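Local atomic coordinates of Kiaa0380 (Homo sapiens, PDB entry 1HTJ), a protein that probably acts as a guanine nucleotide exchange factor that links heterotrimeric G protein signalling to Rho GTPases through its RGS-like domain. Residues A[137-142]-A[151-156]. The protein carries 3 engineered substitutions. Sequence-based numbering, arbitrary orientation.
Sequences HDYRTK and YGENDL
Lys142 and Tyr151 are the residues whose CA atoms lie nearest across helix segment 137-142 and the loop segment 151-156, yet these stay 9.6 Å apart, and long side chains must span the gap. Tyr139 carries much of the contact: with CG anti to the backbone N (chi1 -174°), its ring extends from the helix to the loop, where two residues receive it differently. The edge of the Tyr139 ring is turned to the face of Tyr151 in an offset edge-to-face pair, with ring planes at 87° and centroids 5.8 Å apart; the nearest carbons, Tyr139 CE1 and Tyr151 CD1, are separated by 3.8 Å. Beyond the ring, Tyr139 OH donates a hydrogen bond to Glu153 OE2, although the modelled distance of 2.4 Å is too short to be taken at face value. The same carboxylate oxygen forms a salt bridge with Arg143, which would probably favour the ionised carboxylate. Within the all-helical RGS-like domain, the chain leaving helix 118-144 turns back against that helix before entering helix 163-182. Phe31 of helix 27-32 meets the buried Tyr139 ring edge-to-face, and Tyr50 of helix 41-54 also packs against it, tying the ring to two earlier helices. Lys142 makes a second link, through water. Its chain bends at chi2 (-78°), bringing CD to 4.2 Å from Tyr151 OH, while a water accepts from Lys142 NZ at 2.8 Å and is also hydrogen-bonded to Tyr151 OH at 2.9 Å, bridging the two side chains. That phenol oxygen is also hydrogen-bonded directly to Gln54.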
ATOM      1  N   HIS A 137      -7.650  -2.325 -12.366  1.00 39.01           N
ATOM      2  CA  HIS A 137      -8.167  -2.848 -13.626  1.00 40.24           C
ATOM      3  C   HIS A 137      -7.119  -3.788 -14.246  1.00 39.77           C
ATOM      4  O   HIS A 137      -7.424  -4.898 -14.696  1.00 39.33           O
ATOM      5  CB  HIS A 137      -8.464  -1.684 -14.594  1.00 42.19           C
ATOM      6  CG  HIS A 137      -8.450  -2.083 -16.041  1.00 44.80           C
ATOM      7  ND1 HIS A 137      -9.439  -2.862 -16.613  1.00 45.76           N
ATOM      8  CD2 HIS A 137      -7.520  -1.886 -17.009  1.00 45.36           C
ATOM      9  CE1 HIS A 137      -9.113  -3.133 -17.866  1.00 46.26           C
ATOM     10  NE2 HIS A 137      -7.954  -2.553 -18.131  1.00 46.49           N
ATOM     11  N   ASP A 138      -5.877  -3.323 -14.264  1.00 39.08           N
ATOM     12  CA  ASP A 138      -4.795  -4.102 -14.828  1.00 38.59           C
ATOM     13  C   ASP A 138      -4.664  -5.460 -14.175  1.00 37.94           C
ATOM     14  O   ASP A 138      -4.485  -6.462 -14.860  1.00 37.78           O
ATOM     15  CB  ASP A 138      -3.487  -3.343 -14.707  1.00 39.06           C
ATOM     16  CG  ASP A 138      -3.461  -2.137 -15.578  1.00 40.12           C
ATOM     17  OD1 ASP A 138      -3.980  -2.230 -16.718  1.00 40.72           O
ATOM     18  OD2 ASP A 138      -2.920  -1.103 -15.138  1.00 40.92           O
ATOM     19  N   TYR A 139      -4.754  -5.496 -12.851  1.00 37.42           N
ATOM     20  CA  TYR A 139      -4.637  -6.766 -12.171  1.00 37.18           C
ATOM     21  C   TYR A 139      -5.810  -7.686 -12.495  1.00 37.48           C
ATOM     22  O   TYR A 139      -5.621  -8.893 -12.639  1.00 37.34           O
ATOM     23  CB  TYR A 139      -4.517  -6.612 -10.654  1.00 35.99           C
ATOM     24  CG  TYR A 139      -4.259  -7.961 -10.022  1.00 35.58           C
ATOM     25  CD1 TYR A 139      -3.161  -8.725 -10.426  1.00 34.59           C
ATOM     26  CD2 TYR A 139      -5.174  -8.538  -9.133  1.00 35.12           C
ATOM     27  CE1 TYR A 139      -2.982 -10.029  -9.984  1.00 34.83           C
ATOM     28  CE2 TYR A 139      -5.005  -9.858  -8.678  1.00 34.97           C
ATOM     29  CZ  TYR A 139      -3.905 -10.593  -9.122  1.00 34.71           C
ATOM     30  OH  TYR A 139      -3.758 -11.914  -8.768  1.00 35.07           O
ATOM     31  N   ARG A 140      -7.013  -7.128 -12.609  1.00 37.87           N
ATOM     32  CA  ARG A 140      -8.175  -7.956 -12.933  1.00 39.01           C
ATOM     33  C   ARG A 140      -7.983  -8.565 -14.316  1.00 38.00           C
ATOM     34  O   ARG A 140      -8.429  -9.670 -14.584  1.00 38.40           O
ATOM     35  CB  ARG A 140      -9.471  -7.138 -12.874  1.00 41.25           C
ATOM     36  CG  ARG A 140     -10.014  -6.975 -11.433  1.00 45.02           C
ATOM     37  CD  ARG A 140     -10.278  -5.510 -11.055  1.00 47.90           C
ATOM     38  NE  ARG A 140     -11.538  -5.002 -11.591  1.00 51.12           N
ATOM     39  CZ  ARG A 140     -12.726  -5.515 -11.277  1.00 53.20           C
ATOM     40  NH1 ARG A 140     -12.790  -6.544 -10.430  1.00 54.08           N
ATOM     41  NH2 ARG A 140     -13.846  -5.015 -11.803  1.00 53.40           N
ATOM     42  N   THR A 141      -7.306  -7.840 -15.193  1.00 36.97           N
ATOM     43  CA  THR A 141      -7.036  -8.347 -16.524  1.00 36.11           C
ATOM     44  C   THR A 141      -6.137  -9.579 -16.381  1.00 35.90           C
ATOM     45  O   THR A 141      -6.363 -10.584 -17.043  1.00 35.53           O
ATOM     46  CB  THR A 141      -6.342  -7.275 -17.391  1.00 36.09           C
ATOM     47  OG1 THR A 141      -7.255  -6.195 -17.624  1.00 35.10           O
ATOM     48  CG2 THR A 141      -5.882  -7.865 -18.720  1.00 36.01           C
ATOM     49  N   LYS A 142      -5.126  -9.495 -15.514  1.00 35.75           N
ATOM     50  CA  LYS A 142      -4.211 -10.625 -15.270  1.00 35.91           C
ATOM     51  C   LYS A 142      -5.013 -11.841 -14.792  1.00 35.72           C
ATOM     52  O   LYS A 142      -4.717 -12.977 -15.171  1.00 34.85           O
ATOM     53  CB  LYS A 142      -3.166 -10.274 -14.199  1.00 35.93           C
ATOM     54  CG  LYS A 142      -2.206  -9.164 -14.590  1.00 36.98           C
ATOM     55  CD  LYS A 142      -1.145  -9.687 -15.517  1.00 37.90           C
ATOM     56  CE  LYS A 142      -0.304  -8.577 -16.117  1.00 38.44           C
ATOM     57  NZ  LYS A 142       0.825  -9.179 -16.920  1.00 39.11           N
ATOM     58  N   TYR A 151       0.884 -14.610  -8.791  1.00 34.40           N
ATOM     59  CA  TYR A 151       0.923 -13.623  -7.733  1.00 35.17           C
ATOM     60  C   TYR A 151       0.373 -14.058  -6.390  1.00 35.93           C
ATOM     61  O   TYR A 151       0.004 -13.205  -5.584  1.00 35.96           O
ATOM     62  CB  TYR A 151       0.191 -12.383  -8.195  1.00 35.79           C
ATOM     63  CG  TYR A 151       0.700 -11.892  -9.519  1.00 35.74           C
ATOM     64  CD1 TYR A 151       0.044 -12.218 -10.713  1.00 36.08           C
ATOM     65  CD2 TYR A 151       1.850 -11.116  -9.585  1.00 36.11           C
ATOM     66  CE1 TYR A 151       0.524 -11.773 -11.933  1.00 36.17           C
ATOM     67  CE2 TYR A 151       2.339 -10.672 -10.790  1.00 36.66           C
ATOM     68  CZ  TYR A 151       1.675 -11.000 -11.961  1.00 36.98           C
ATOM     69  OH  TYR A 151       2.192 -10.549 -13.161  1.00 39.39           O
ATOM     70  N   GLY A 152       0.312 -15.372  -6.156  1.00 36.56           N
ATOM     71  CA  GLY A 152      -0.172 -15.898  -4.892  1.00 37.43           C
ATOM     72  C   GLY A 152      -1.646 -16.283  -4.801  1.00 38.87           C
ATOM     73  O   GLY A 152      -2.117 -16.677  -3.729  1.00 38.88           O
ATOM     74  N   GLU A 153      -2.388 -16.206  -5.901  1.00 39.99           N
ATOM     75  CA  GLU A 153      -3.807 -16.523  -5.827  1.00 41.70           C
ATOM     76  C   GLU A 153      -4.133 -17.942  -5.417  1.00 42.86           C
ATOM     77  O   GLU A 153      -5.251 -18.223  -5.016  1.00 43.23           O
ATOM     78  CB  GLU A 153      -4.521 -16.156  -7.130  1.00 41.69           C
ATOM     79  CG  GLU A 153      -4.595 -14.654  -7.313  1.00 42.62           C
ATOM     80  CD  GLU A 153      -5.878 -14.193  -7.961  1.00 42.81           C
ATOM     81  OE1 GLU A 153      -6.880 -14.917  -7.845  1.00 43.59           O
ATOM     82  OE2 GLU A 153      -5.889 -13.104  -8.571  1.00 43.06           O
ATOM     83  N   ASN A 154      -3.167 -18.844  -5.496  1.00 44.59           N
ATOM     84  CA  ASN A 154      -3.435 -20.206  -5.068  1.00 46.35           C
ATOM     85  C   ASN A 154      -3.731 -20.208  -3.582  1.00 47.31           C
ATOM     86  O   ASN A 154      -4.685 -20.836  -3.132  1.00 47.49           O
ATOM     87  CB  ASN A 154      -2.237 -21.107  -5.351  1.00 46.84           C
ATOM     88  CG  ASN A 154      -2.295 -21.706  -6.732  1.00 47.78           C
ATOM     89  OD1 ASN A 154      -3.140 -21.327  -7.549  1.00 47.83           O
ATOM     90  ND2 ASN A 154      -1.402 -22.650  -7.009  1.00 48.45           N
ATOM     91  N   ASP A 155      -2.913 -19.480  -2.826  1.00 48.28           N
ATOM     92  CA  ASP A 155      -3.072 -19.411  -1.386  1.00 49.28           C
ATOM     93  C   ASP A 155      -4.433 -18.883  -0.987  1.00 50.18           C
ATOM     94  O   ASP A 155      -4.884 -19.137   0.118  1.00 50.64           O
ATOM     95  CB  ASP A 155      -1.982 -18.531  -0.780  1.00 48.76           C
ATOM     96  CG  ASP A 155      -0.599 -18.913  -1.265  1.00 48.48           C
ATOM     97  OD1 ASP A 155      -0.356 -20.128  -1.417  1.00 47.17           O
ATOM     98  OD2 ASP A 155       0.240 -18.002  -1.485  1.00 48.11           O
ATOM     99  N   LEU A 156      -5.088 -18.149  -1.882  1.00 51.36           N
ATOM    100  CA  LEU A 156      -6.408 -17.599  -1.586  1.00 52.25           C
ATOM    101  C   LEU A 156      -7.426 -18.719  -1.449  1.00 53.54           C
ATOM    102  O   LEU A 156      -8.448 -18.557  -0.785  1.00 53.31           O
ATOM    103  CB  LEU A 156      -6.862 -16.634  -2.686  1.00 51.61           C
ATOM    104  CG  LEU A 156      -6.150 -15.284  -2.811  1.00 51.13           C
ATOM    105  CD1 LEU A 156      -6.956 -14.389  -3.726  1.00 51.10           C
ATOM    106  CD2 LEU A 156      -6.013 -14.628  -1.455  1.00 51.00           C
TER
HETATM  107  O   HOH W   1       1.965 -11.475 -15.858  1.00 47.92           O